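Local atomic coordinates of exopolyphosphatase (Cytophaga hutchinsonii, PDB entry 3MDQ), a protein that probably hydrolyses inorganic polyphosphate from the chain ends, releasing orthophosphate, as a Ppx/GppA-family member of the actin-like ATPase clan. Residues A[16-21]-A[30-35]; A[115-120]-A[304-309]; A[133-138]-A[206-211]; A[233-238]-A[294-299]. All coordinates share one frame; numbering follows the deposited sequence. Where two conformers were deposited one is given.

Interaction 1: residues A[16-21]-A[30-35]. With GOL (glycerol), chain J; SO4 (sulfate ion), chain F.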
loop_
_atom_site.group_PDB
_atom_site.type_symbol
_atom_site.label_atom_id
_atom_site.label_comp_id
_atom_site.label_asym_id
_atom_site.label_seq_id
_atom_site.Cartn_x
_atom_site.Cartn_y
_atom_site.Cartn_z
ATOM N N PHE A 16 -2.706 -5.826 -7.793
ATOM C CA PHE A 16 -1.367 -6.162 -8.268
ATOM C C PHE A 16 -0.879 -4.986 -9.098
ATOM O O PHE A 16 -1.655 -4.405 -9.830
ATOM C CB PHE A 16 -1.357 -7.414 -9.186
ATOM C CG PHE A 16 -1.452 -8.746 -8.481
ATOM C CD1 PHE A 16 -1.883 -8.870 -7.189
ATOM C CD2 PHE A 16 -1.162 -9.929 -9.151
ATOM C CE1 PHE A 16 -1.951 -10.102 -6.561
ATOM C CE2 PHE A 16 -1.272 -11.154 -8.527
ATOM C CZ PHE A 16 -1.689 -11.237 -7.222
ATOM N N HIS A 17 0.419 -4.694 -8.998
ATOM C CA HIS A 17 1.034 -3.584 -9.742
ATOM C C HIS A 17 2.176 -4.070 -10.572
ATOM O O HIS A 17 2.948 -4.953 -10.142
ATOM C CB HIS A 17 1.577 -2.531 -8.769
ATOM C CG HIS A 17 0.520 -1.905 -7.924
ATOM N ND1 HIS A 17 -0.166 -0.775 -8.317
ATOM C CD2 HIS A 17 -0.005 -2.276 -6.733
ATOM C CE1 HIS A 17 -1.062 -0.470 -7.383
ATOM N NE2 HIS A 17 -0.982 -1.358 -6.413
ATOM N N LEU A 18 2.347 -3.454 -11.743
ATOM C CA LEU A 18 3.447 -3.705 -12.637
ATOM C C LEU A 18 4.115 -2.367 -12.963
ATOM O O LEU A 18 3.480 -1.474 -13.467
ATOM C CB LEU A 18 2.992 -4.347 -13.955
ATOM C CG LEU A 18 4.051 -4.496 -15.049
ATOM C CD1 LEU A 18 5.250 -5.426 -14.670
ATOM C CD2 LEU A 18 3.361 -5.031 -16.332
ATOM N N LEU A 19 5.402 -2.279 -12.658
ATOM C CA LEU A 19 6.219 -1.127 -12.992
ATOM C C LEU A 19 7.384 -1.552 -13.880
ATOM O O LEU A 19 8.162 -2.430 -13.502
ATOM C CB LEU A 19 6.783 -0.505 -11.726
ATOM C CG LEU A 19 7.685 0.725 -11.892
ATOM C CD1 LEU A 19 6.890 1.905 -12.365
ATOM C CD2 LEU A 19 8.355 1.073 -10.514
ATOM N N ILE A 20 7.524 -0.939 -15.054
ATOM C CA ILE A 20 8.634 -1.197 -15.933
ATOM C C ILE A 20 9.361 0.114 -16.145
ATOM O O ILE A 20 8.722 1.116 -16.484
ATOM C CB ILE A 20 8.223 -1.794 -17.292
ATOM C CG1 ILE A 20 7.507 -3.116 -17.092
ATOM C CG2 ILE A 20 9.499 -1.991 -18.197
ATOM C CD1 ILE A 20 6.857 -3.740 -18.369
ATOM N N THR A 21 10.678 0.090 -15.906
ATOM C CA THR A 21 11.524 1.289 -15.892
ATOM C C THR A 21 12.716 1.080 -16.808
ATOM O O THR A 21 13.315 0.007 -16.818
ATOM C CB THR A 21 12.028 1.562 -14.447
ATOM O OG1 THR A 21 10.920 1.596 -13.530
ATOM C CG2 THR A 21 12.820 2.899 -14.348
ATOM N N THR A 30 9.973 5.842 -16.388
ATOM C CA THR A 30 8.866 4.906 -16.383
ATOM C C THR A 30 8.345 4.633 -17.799
ATOM O O THR A 30 7.933 5.558 -18.516
ATOM C CB THR A 30 7.747 5.412 -15.503
ATOM O OG1 THR A 30 8.269 5.634 -14.179
ATOM C CG2 THR A 30 6.581 4.404 -15.431
ATOM N N LEU A 31 8.350 3.364 -18.178
ATOM C CA LEU A 31 7.690 2.895 -19.390
ATOM C C LEU A 31 6.265 2.424 -19.149
ATOM O O LEU A 31 5.403 2.646 -19.989
ATOM C CB LEU A 31 8.518 1.757 -20.000
ATOM C CG LEU A 31 9.950 2.037 -20.431
ATOM C CD1 LEU A 31 10.510 0.803 -21.086
ATOM C CD2 LEU A 31 10.028 3.230 -21.379
ATOM N N VAL A 32 6.027 1.678 -18.060
ATOM C CA VAL A 32 4.708 1.121 -17.735
ATOM C C VAL A 32 4.490 1.253 -16.229
ATOM O O VAL A 32 5.398 0.967 -15.446
ATOM C CB VAL A 32 4.640 -0.396 -18.085
ATOM C CG1 VAL A 32 3.298 -1.019 -17.630
ATOM C CG2 VAL A 32 4.875 -0.631 -19.586
ATOM N N ASN A 33 3.296 1.707 -15.841
ATOM C CA ASN A 33 2.851 1.688 -14.477
ATOM C C ASN A 33 1.380 1.271 -14.552
ATOM O O ASN A 33 0.535 2.089 -14.875
ATOM C CB ASN A 33 3.043 3.052 -13.838
ATOM C CG ASN A 33 2.709 3.049 -12.359
ATOM O OD1 ASN A 33 2.048 2.149 -11.867
ATOM N ND2 ASN A 33 3.195 4.051 -11.640
ATOM N N GLU A 34 1.115 -0.009 -14.265
ATOM C CA GLU A 34 -0.163 -0.678 -14.531
ATOM C C GLU A 34 -0.663 -1.275 -13.219
ATOM O O GLU A 34 0.147 -1.694 -12.408
ATOM C CB GLU A 34 0.090 -1.822 -15.528
ATOM C CG GLU A 34 -1.124 -2.587 -15.984
ATOM C CD GLU A 34 -1.411 -2.369 -17.442
ATOM O OE1 GLU A 34 -0.591 -1.696 -18.102
ATOM O OE2 GLU A 34 -2.441 -2.875 -17.930
ATOM N N LYS A 35 -1.980 -1.313 -13.006
ATOM C CA LYS A 35 -2.541 -2.024 -11.879
ATOM C C LYS A 35 -3.673 -2.934 -12.338
ATOM O O LYS A 35 -4.291 -2.729 -13.393
ATOM C CB LYS A 35 -3.076 -1.074 -10.817
ATOM C CG LYS A 35 -4.267 -0.255 -11.263
ATOM C CD LYS A 35 -4.727 0.729 -10.146
ATOM C CE LYS A 35 -5.521 1.895 -10.753
ATOM N NZ LYS A 35 -5.542 3.092 -9.876
HETATM C C1 GOL J . 8.402 5.778 -10.977
HETATM O O1 GOL J . 7.235 5.056 -10.517
HETATM C C2 GOL J . 9.691 4.970 -11.293
HETATM O O2 GOL J . 9.682 4.266 -12.551
HETATM C C3 GOL J . 10.917 5.869 -11.527
HETATM O O3 GOL J . 11.218 6.754 -10.483
HETATM S S SO4 F . -3.370 3.240 -7.084
HETATM O O1 SO4 F . -4.736 2.806 -7.397
HETATM O O2 SO4 F . -2.725 2.203 -6.286
HETATM O O3 SO4 F . -3.449 4.488 -6.333
HETATM O O4 SO4 F . -2.614 3.442 -8.325
HETATM O O HOH W 1 1.107 0.189 -10.628
HETATM O O HOH W 2 -0.638 2.010 -9.698
#
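I20 and V32 form the apolar centre: they run alongside each other, I20 CD1 3.9 Å from V32 CG2. L31 brings CD1 to 4.1 Å from I20 CG2, because a classic beta bulge sets both L31 and V32 against I20. I20 O consequently takes two backbone donors, L31 N at 2.8 Å and V32 N at 3.2 Å. Farther along this face L18 CD2 approaches V32 CG1, and helix 52-71 packs on L18. L18 and E34 exchange two backbone bonds within the hairpin of strands 15-24 and 27-37. The other face, with H17, L19, N33 and K35, turns polar toward the bound glycerol and sulfate. Glycerol O2 bridges the strands, hydrogen-bonded to T30 OG1 at 2.6 Å and to T21 OG1. Two waters meet the H17 ring at its edge, in plane, the nearer 2.8 Å from ND1 and also touching E34 O. K35 CG stands between the backbone N and the carbonyl carbon (chi1 66°); the extended chain carries NZ to 2.6 Å from sulfate O1. H17 CE1 lies 3.3 Å from sulfate O2, and R269 also binds this ion. The sulfate is probably from the crystallisation liquor, yet this grip suggests a site able to hold anionic polyphosphate.

Interaction 2: residues A[115-120]-A[304-309]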
loop_
_atom_site.group_PDB
_atom_site.type_symbol
_atom_site.label_atom_id
_atom_site.label_comp_id
_atom_site.label_asym_id
_atom_site.label_seq_id
_atom_site.Cartn_x
_atom_site.Cartn_y
_atom_site.Cartn_z
ATOM N N ALA A 115 8.335 -3.301 4.888
ATOM C CA ALA A 115 8.400 -1.957 5.433
ATOM C C ALA A 115 9.676 -1.220 4.998
ATOM O O ALA A 115 9.643 -0.038 4.600
ATOM C CB ALA A 115 8.288 -2.008 6.959
ATOM N N GLU A 116 10.804 -1.904 5.078
ATOM C CA GLU A 116 12.087 -1.304 4.657
ATOM C C GLU A 116 12.039 -0.868 3.202
ATOM O O GLU A 116 12.532 0.212 2.819
ATOM C CB GLU A 116 13.237 -2.271 4.907
ATOM C CG GLU A 116 13.458 -2.539 6.364
ATOM C CD GLU A 116 14.358 -3.719 6.619
ATOM O OE1 GLU A 116 14.748 -4.448 5.688
ATOM O OE2 GLU A 116 14.631 -3.953 7.810
ATOM N N LEU A 117 11.520 -1.747 2.344
ATOM C CA LEU A 117 11.507 -1.472 0.920
ATOM C C LEU A 117 10.543 -0.338 0.613
ATOM O O LEU A 117 10.863 0.548 -0.180
ATOM C CB LEU A 117 11.154 -2.739 0.137
ATOM C CG LEU A 117 12.157 -3.861 0.180
ATOM C CD1 LEU A 117 11.495 -5.155 -0.316
ATOM C CD2 LEU A 117 13.402 -3.517 -0.683
ATOM N N ILE A 118 9.371 -0.340 1.235
ATOM C CA ILE A 118 8.435 0.778 1.087
ATOM C C ILE A 118 9.146 2.096 1.431
ATOM O O ILE A 118 9.040 3.090 0.686
ATOM C CB ILE A 118 7.193 0.610 1.954
ATOM C CG1 ILE A 118 6.331 -0.523 1.372
ATOM C CG2 ILE A 118 6.415 1.939 2.055
ATOM C CD1 ILE A 118 5.313 -1.102 2.355
ATOM N N PHE A 119 9.844 2.119 2.558
ATOM C CA PHE A 119 10.492 3.377 2.978
ATOM C C PHE A 119 11.567 3.840 1.999
ATOM O O PHE A 119 11.735 5.060 1.798
ATOM C CB PHE A 119 11.047 3.307 4.400
ATOM C CG PHE A 119 11.238 4.648 5.052
ATOM C CD1 PHE A 119 10.148 5.428 5.421
ATOM C CD2 PHE A 119 12.498 5.129 5.290
ATOM C CE1 PHE A 119 10.312 6.646 6.054
ATOM C CE2 PHE A 119 12.671 6.358 5.964
ATOM C CZ PHE A 119 11.605 7.088 6.321
ATOM N N ARG A 120 12.271 2.907 1.350
ATOM C CA ARG A 120 13.218 3.328 0.306
ATOM C C ARG A 120 12.490 4.062 -0.819
ATOM O O ARG A 120 13.029 5.029 -1.359
ATOM C CB ARG A 120 13.989 2.129 -0.256
ATOM C CG ARG A 120 14.904 2.468 -1.400
ATOM C CD ARG A 120 16.084 3.325 -0.925
ATOM N NE ARG A 120 16.945 3.785 -2.019
ATOM C CZ ARG A 120 16.753 4.881 -2.739
ATOM N NH1 ARG A 120 15.701 5.664 -2.565
ATOM N NH2 ARG A 120 17.636 5.177 -3.688
ATOM N N LEU A 304 12.579 -1.181 -6.931
ATOM C CA LEU A 304 13.367 -0.621 -8.033
ATOM C C LEU A 304 14.586 0.106 -7.516
ATOM O O LEU A 304 15.703 -0.157 -7.974
ATOM C CB LEU A 304 12.505 0.306 -8.873
ATOM C CG LEU A 304 13.231 1.149 -9.915
ATOM C CD1 LEU A 304 13.860 0.295 -11.017
ATOM C CD2 LEU A 304 12.273 2.211 -10.482
ATOM N N TYR A 305 14.387 1.001 -6.544
ATOM C CA TYR A 305 15.519 1.835 -6.130
ATOM C C TYR A 305 16.531 1.050 -5.286
ATOM O O TYR A 305 17.722 1.338 -5.328
ATOM C CB TYR A 305 15.046 3.119 -5.464
ATOM C CG TYR A 305 14.602 4.132 -6.488
ATOM C CD1 TYR A 305 15.542 4.900 -7.158
ATOM C CD2 TYR A 305 13.277 4.292 -6.838
ATOM C CE1 TYR A 305 15.167 5.819 -8.137
ATOM C CE2 TYR A 305 12.904 5.204 -7.870
ATOM C CZ TYR A 305 13.859 5.953 -8.479
ATOM O OH TYR A 305 13.492 6.866 -9.463
ATOM N N THR A 306 16.070 0.029 -4.582
ATOM C CA THR A 306 16.959 -0.894 -3.871
ATOM C C THR A 306 17.841 -1.609 -4.879
ATOM O O THR A 306 19.057 -1.705 -4.717
ATOM C CB THR A 306 16.155 -1.864 -2.969
ATOM O OG1 THR A 306 15.489 -1.091 -1.976
ATOM C CG2 THR A 306 17.039 -2.871 -2.283
HETATM N N MSE A 307 17.235 -2.050 -5.986
HETATM C CA MSE A 307 17.986 -2.693 -7.091
HETATM C C MSE A 307 19.006 -1.719 -7.697
HETATM O O MSE A 307 20.141 -2.098 -7.936
HETATM C CB MSE A 307 17.033 -3.217 -8.173
HETATM C CG MSE A 307 16.264 -4.432 -7.705
HETATM SE SE MSE A 307 14.791 -4.869 -8.942
HETATM C CE MSE A 307 15.957 -5.599 -10.377
ATOM N N LEU A 308 18.590 -0.497 -7.976
ATOM C CA LEU A 308 19.477 0.503 -8.551
ATOM C C LEU A 308 20.611 0.868 -7.581
ATOM O O LEU A 308 21.733 1.186 -8.022
ATOM C CB LEU A 308 18.708 1.770 -8.968
ATOM C CG LEU A 308 17.659 1.592 -10.097
ATOM C CD1 LEU A 308 16.899 2.876 -10.374
ATOM C CD2 LEU A 308 18.355 1.039 -11.359
ATOM N N ASP A 309 20.350 0.825 -6.275
ATOM C CA ASP A 309 21.390 1.056 -5.254
ATOM C C ASP A 309 22.438 -0.068 -5.288
ATOM O O ASP A 309 23.575 0.096 -4.746
ATOM C CB ASP A 309 20.809 1.103 -3.823
ATOM C CG ASP A 309 20.003 2.366 -3.506
ATOM O OD1 ASP A 309 20.029 3.392 -4.231
ATOM O OD2 ASP A 309 19.287 2.352 -2.455
#
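R120 meets D309 through two torsions: CG stands anti to the backbone N (chi1 176°), and the chain then bends at chi2 (69°), carrying CD round toward helix 299-309. The two side chains reach toward each other tip to tip. The guanidinium grips the carboxylate side-on, with R120 NE 2.8 Å from D309 OD2 and R120 NH2 3.0 Å from D309 OD1. Both bonds are nearly straight, lie in the guanidinium plane and meet the oxygens on their syn sides, a little out of the carboxylate plane, so this salt bridge fixes the turn of both flat groups. Y305 CB sits over the centre of one guanidinium face, 3.7 Å from R120 CZ. Nearer the backbone, R120 CG slides past T306 OG1 at 3.7 Å, while the L117 side chain crosses T306 at about a right angle, its CD2 3.5 Å from T306 OG1. R120 NH1 has a second partner in Q124. An alanine in place of R120 would probably leave the D309 carboxylate without its cationic mate and uncover Y305 CB. The helix segments run at 83° to each other; helix 299-309 also packs on strand 15-24, and helix 111-125 on strand 143-148, so the pair joins the two sheets' layers. Chemically, the paired charges would probably keep D309 ionised at the solvent-facing margin, while L117 CD2 packs against T306, whose hydroxyl is already engaged by G302 O.

Interaction 3: residues A[133-138]-A[206-211]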
loop_
_atom_site.group_PDB
_atom_site.type_symbol
_atom_site.label_atom_id
_atom_site.label_comp_id
_atom_site.label_asym_id
_atom_site.label_seq_id
_atom_site.Cartn_x
_atom_site.Cartn_y
_atom_site.Cartn_z
ATOM N N SER A 133 10.191 11.311 10.511
ATOM C CA SER A 133 8.911 11.163 9.863
ATOM C C SER A 133 8.359 9.766 10.129
ATOM O O SER A 133 9.113 8.789 10.161
ATOM C CB SER A 133 9.072 11.366 8.354
ATOM O OG SER A 133 9.745 12.635 8.114
ATOM N N LEU A 134 7.028 9.682 10.256
ATOM C CA LEU A 134 6.344 8.404 10.323
ATOM C C LEU A 134 5.687 8.191 8.973
ATOM O O LEU A 134 4.827 9.000 8.538
ATOM C CB LEU A 134 5.313 8.387 11.453
ATOM C CG LEU A 134 4.416 7.153 11.525
ATOM C CD1 LEU A 134 5.218 5.862 11.808
ATOM C CD2 LEU A 134 3.269 7.356 12.574
ATOM N N ALA A 135 6.062 7.110 8.287
ATOM C CA ALA A 135 5.402 6.714 7.057
ATOM C C ALA A 135 4.513 5.522 7.304
ATOM O O ALA A 135 4.883 4.630 8.064
ATOM C CB ALA A 135 6.461 6.375 5.950
HETATM N N MSE A 136 3.348 5.518 6.641
HETATM C CA MSE A 136 2.391 4.425 6.777
HETATM C C MSE A 136 1.843 3.974 5.422
HETATM O O MSE A 136 1.458 4.801 4.584
HETATM C CB MSE A 136 1.271 4.797 7.750
HETATM C CG MSE A 136 0.439 5.896 7.359
HETATM SE SE MSE A 136 -0.990 6.180 8.763
HETATM C CE MSE A 136 -2.034 4.711 8.670
ATOM N N ASP A 137 1.878 2.667 5.183
ATOM C CA ASP A 137 1.389 2.057 3.957
ATOM C C ASP A 137 0.217 1.166 4.310
ATOM O O ASP A 137 0.393 0.191 5.023
ATOM C CB ASP A 137 2.480 1.263 3.256
ATOM C CG ASP A 137 2.006 0.697 1.924
ATOM O OD1 ASP A 137 1.030 -0.092 1.908
ATOM O OD2 ASP A 137 2.593 1.083 0.884
ATOM N N ILE A 138 -0.983 1.552 3.895
ATOM C CA ILE A 138 -2.194 0.758 4.139
ATOM C C ILE A 138 -2.552 -0.058 2.922
ATOM O O ILE A 138 -2.747 0.495 1.815
ATOM C CB ILE A 138 -3.401 1.641 4.456
ATOM C CG1 ILE A 138 -3.128 2.461 5.712
ATOM C CG2 ILE A 138 -4.627 0.751 4.665
ATOM C CD1 ILE A 138 -4.248 3.490 5.985
ATOM N N GLN A 206 6.326 14.478 11.472
ATOM C CA GLN A 206 5.562 14.499 10.226
ATOM C C GLN A 206 4.995 13.108 9.935
ATOM O O GLN A 206 5.520 12.078 10.387
ATOM C CB GLN A 206 6.436 14.891 9.021
ATOM C CG GLN A 206 7.193 16.261 9.117
ATOM C CD GLN A 206 6.279 17.510 9.300
ATOM O OE1 GLN A 206 6.680 18.491 9.948
ATOM N NE2 GLN A 206 5.080 17.443 8.817
ATOM N N LEU A 207 3.886 13.104 9.201
ATOM C CA LEU A 207 3.190 11.889 8.781
ATOM C C LEU A 207 3.149 11.814 7.263
ATOM O O LEU A 207 2.733 12.759 6.563
ATOM C CB LEU A 207 1.745 11.817 9.365
ATOM C CG LEU A 207 0.937 10.560 9.061
ATOM C CD1 LEU A 207 1.607 9.267 9.575
ATOM C CD2 LEU A 207 -0.494 10.682 9.652
ATOM N N ILE A 208 3.586 10.688 6.719
ATOM C CA ILE A 208 3.573 10.401 5.284
ATOM C C ILE A 208 2.732 9.152 5.045
ATOM O O ILE A 208 2.844 8.182 5.820
ATOM C CB ILE A 208 4.993 10.127 4.795
ATOM C CG1 ILE A 208 5.873 11.378 4.986
ATOM C CG2 ILE A 208 5.014 9.665 3.330
ATOM C CD1 ILE A 208 7.383 11.140 4.766
ATOM N N GLY A 209 1.871 9.169 4.026
ATOM C CA GLY A 209 1.076 7.998 3.664
ATOM C C GLY A 209 1.371 7.576 2.252
ATOM O O GLY A 209 1.628 8.423 1.385
ATOM N N CYS A 210 1.349 6.276 1.985
ATOM C CA CYS A 210 1.451 5.788 0.619
ATOM C C CYS A 210 0.474 4.619 0.376
ATOM O O CYS A 210 -0.089 4.038 1.318
ATOM C CB CYS A 210 2.886 5.451 0.228
ATOM S SG CYS A 210 3.665 4.234 1.287
ATOM N N SER A 211 0.375 4.310 -0.915
ATOM C CA SER A 211 -0.440 3.264 -1.509
ATOM C C SER A 211 -1.864 3.709 -1.738
ATOM O O SER A 211 -2.154 4.919 -1.639
ATOM C CB SER A 211 -0.294 1.965 -0.734
ATOM O OG SER A 211 0.905 1.344 -1.135
HETATM O O HOH W 3 -2.639 3.301 1.376
#
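D137 reaches S211 at the end of two parallel strands. Its CB lies 3.8 Å from C210 SG, the neighbour on the same face of the sheet. CG stands anti to the backbone N (chi1 -176°), and OD1 faces S211 CB and OG. OD2 makes the closest approach: it accepts the S211 hydroxyl at 2.6 Å in the conformer given, one of two deposited for this serine. The OG comes to the syn side of OD2 but 32° out of the carboxylate plane. C210 SG also lies beside this buried oxygen, 3.4 Å from D137 OD2. Behind this end the main chains of L134, M136, I208 and C210 alternate in parallel pairing, beginning with L134 N to Q206 O at 2.8 Å. On one face L134 and L207 run alongside each other, L134 CD2 3.9 Å from L207 CD1, and the selenomethionine at M136 slants across L207, its SE 4.1 Å from L207 CD1. G209, opposite M136, has no side chain to add there. Helix 267-286 covers L134 and L207, whereas I118 of helix 111-125 packs on D137 and C210. A water hydrogen-bonds to both I138 O and C210 O, bridging the strand ends. Such central parallel strands, one entering a glycine-rich turn and the other ending just before a helix, are typical of the actin-like ATPase fold. A sulfate, probably from the crystallisation liquor, lies about 4 Å from the D137 side chain at nearest atoms, which would suit a phosphate-binding loop here.

Interaction 4: residues A[233-238]-A[294-299]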
loop_
_atom_site.group_PDB
_atom_site.type_symbol
_atom_site.label_atom_id
_atom_site.label_comp_id
_atom_site.label_asym_id
_atom_site.label_seq_id
_atom_site.Cartn_x
_atom_site.Cartn_y
_atom_site.Cartn_z
ATOM N N LYS A 233 2.383 12.903 -12.341
ATOM C CA LYS A 233 3.505 13.731 -12.753
ATOM C C LYS A 233 4.256 14.370 -11.579
ATOM O O LYS A 233 5.107 15.226 -11.784
ATOM C CB LYS A 233 3.006 14.818 -13.716
ATOM C CG LYS A 233 2.367 14.273 -14.995
ATOM C CD LYS A 233 1.879 15.412 -15.914
ATOM N N GLN A 234 3.935 13.977 -10.337
ATOM C CA GLN A 234 4.708 14.456 -9.190
ATOM C C GLN A 234 4.786 13.337 -8.167
ATOM O O GLN A 234 3.959 12.422 -8.180
ATOM C CB GLN A 234 4.108 15.747 -8.600
ATOM C CG GLN A 234 2.727 15.634 -8.025
ATOM C CD GLN A 234 2.135 17.001 -7.703
ATOM O OE1 GLN A 234 1.927 17.836 -8.618
ATOM N NE2 GLN A 234 1.861 17.258 -6.417
ATOM N N THR A 235 5.761 13.405 -7.264
ATOM C CA THR A 235 5.985 12.286 -6.366
ATOM C C THR A 235 5.452 12.481 -4.968
ATOM O O THR A 235 5.420 11.538 -4.175
ATOM C CB THR A 235 7.429 11.901 -6.300
ATOM O OG1 THR A 235 8.201 12.964 -5.797
ATOM C CG2 THR A 235 7.945 11.502 -7.713
ATOM N N SER A 236 4.947 13.663 -4.645
ATOM C CA SER A 236 4.309 13.889 -3.351
ATOM C C SER A 236 3.136 14.841 -3.510
ATOM O O SER A 236 3.122 15.627 -4.453
ATOM C CB SER A 236 5.321 14.436 -2.348
ATOM O OG SER A 236 5.785 15.739 -2.690
ATOM N N TYR A 237 2.227 14.809 -2.528
ATOM C CA TYR A 237 1.079 15.715 -2.488
ATOM C C TYR A 237 0.766 16.002 -1.053
ATOM O O TYR A 237 0.554 15.054 -0.269
ATOM C CB TYR A 237 -0.132 15.053 -3.183
ATOM C CG TYR A 237 -1.375 15.881 -3.135
ATOM C CD1 TYR A 237 -1.607 16.842 -4.091
ATOM C CD2 TYR A 237 -2.273 15.749 -2.090
ATOM C CE1 TYR A 237 -2.770 17.652 -4.035
ATOM C CE2 TYR A 237 -3.404 16.563 -2.007
ATOM C CZ TYR A 237 -3.646 17.495 -3.010
ATOM O OH TYR A 237 -4.773 18.311 -2.932
ATOM N N LEU A 238 0.713 17.267 -0.655
ATOM C CA LEU A 238 0.429 17.556 0.735
ATOM C C LEU A 238 -1.053 17.838 0.943
ATOM O O LEU A 238 -1.661 18.717 0.307
ATOM C CB LEU A 238 1.254 18.710 1.247
ATOM C CG LEU A 238 0.970 19.131 2.708
ATOM C CD1 LEU A 238 2.222 19.745 3.277
ATOM C CD2 LEU A 238 -0.220 20.097 2.872
ATOM N N VAL A 294 1.265 12.747 1.047
ATOM C CA VAL A 294 1.090 11.521 0.295
ATOM C C VAL A 294 2.331 11.298 -0.605
ATOM O O VAL A 294 2.699 12.173 -1.390
ATOM C CB VAL A 294 -0.178 11.557 -0.548
ATOM C CG1 VAL A 294 -0.256 10.298 -1.429
ATOM C CG2 VAL A 294 -1.382 11.729 0.391
ATOM N N SER A 295 3.001 10.169 -0.422
ATOM C CA SER A 295 4.030 9.703 -1.346
ATOM C C SER A 295 3.368 8.884 -2.449
ATOM O O SER A 295 2.688 7.922 -2.143
ATOM C CB SER A 295 5.080 8.839 -0.621
ATOM O OG SER A 295 5.878 8.097 -1.545
ATOM N N THR A 296 3.628 9.233 -3.702
ATOM C CA THR A 296 3.093 8.413 -4.808
ATOM C C THR A 296 3.925 7.165 -5.066
ATOM O O THR A 296 3.508 6.328 -5.855
ATOM C CB THR A 296 2.933 9.195 -6.100
ATOM O OG1 THR A 296 4.225 9.533 -6.599
ATOM C CG2 THR A 296 2.095 10.480 -5.869
ATOM N N TYR A 297 5.071 7.048 -4.401
ATOM C CA TYR A 297 5.923 5.832 -4.448
ATOM C C TYR A 297 5.649 4.960 -3.251
ATOM O O TYR A 297 5.419 5.449 -2.136
ATOM C CB TYR A 297 7.396 6.210 -4.420
ATOM C CG TYR A 297 7.957 6.847 -5.669
ATOM C CD1 TYR A 297 7.145 7.243 -6.737
ATOM C CD2 TYR A 297 9.314 7.074 -5.769
ATOM C CE1 TYR A 297 7.689 7.809 -7.861
ATOM C CE2 TYR A 297 9.856 7.629 -6.891
ATOM C CZ TYR A 297 9.033 8.007 -7.928
ATOM O OH TYR A 297 9.609 8.583 -9.048
ATOM N N SER A 298 5.691 3.651 -3.458
ATOM C CA SER A 298 5.460 2.691 -2.407
ATOM C C SER A 298 6.359 1.458 -2.694
ATOM O O SER A 298 7.481 1.609 -3.151
ATOM C CB SER A 298 3.977 2.360 -2.272
ATOM O OG SER A 298 3.434 1.801 -3.439
ATOM N N LEU A 299 5.893 0.258 -2.375
ATOM C CA LEU A 299 6.754 -0.911 -2.458
ATOM C C LEU A 299 7.459 -1.103 -3.797
ATOM O O LEU A 299 8.659 -1.358 -3.821
ATOM C CB LEU A 299 5.975 -2.201 -2.111
ATOM C CG LEU A 299 6.740 -3.512 -2.230
ATOM C CD1 LEU A 299 7.891 -3.562 -1.249
ATOM C CD2 LEU A 299 5.745 -4.673 -1.970
HETATM O O HOH W 4 4.184 9.835 -9.368
#
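Strand 236-240 pairs antiparallel with the end of strand 291-295: Y237 and V294 form a hydrogen-bonded pair, Y237 N to V294 O at 2.9 Å and V294 N to Y237 O at 2.7 Å, and S236 faces S295 in a non-hydrogen-bonded pair. Beyond the strands one more backbone bond runs from T296 N to T235 O at 3.0 Å, with the donor 44° above the carbonyl plane. T296 OG1 lies between the backbone N and the carbonyl carbon (chi1 68°), facing the chain at Q234 and T235. A water 2.8 Å from T296 OG1 donates to Q234 O, while T296 CG2 rests 3.5 Å from that carbonyl. An alanine in place of T296 would probably leave the water without its hydroxyl partner and open a gap beside Q234 O. The pairing adds an outermost strand to the six-stranded sheet of this actin-like fold, next to strand 291-295, which in turn leads into helix 299-309. On the face that carries Y237 and V294, Y237 CB approaches V294 CB at 4.4 Å, and the tyrosine hydroxyl goes on to E227 and N221; helix 212-225 packs on both side chains. Past the strand end T235 and Y297 cross, with T235 CB over one face of the ring and T235 CG2 3.6 Å from Y297 OH. T235 OG1 is bonded to A125 O, which anchors the threonine. S295 OG donates to Y297 O at 2.8 Å, in the carbonyl plane and on a lone pair, tying the serine to the backbone two residues on; Y297 OH itself binds a glycerol.

Interactions 3 and 4 share the second sheet, their centres 10 Å apart, with G209 O and S295 N 2.9 Å apart in a probable hydrogen bond. Interaction 2 lies against both: I118 CG2 is 3.7 Å from C210 SG, and L117 CB is 3.6 Å from L299 CD1. It also touches interaction 1, where L19 CD2 approaches L304 CD2 at 4.1 Å. Interactions 1 and 3 remain apart, their centres about 21 Å distant. One glycerol joins T30 of interaction 1, Y305 of interaction 2 and Y297 of interaction 4. Sulfates, probably from the crystallisation liquor, lie beside K35 and about 4 Å (nearest atoms) from D137, so interactions 1 and 3 may border the substrate cleft.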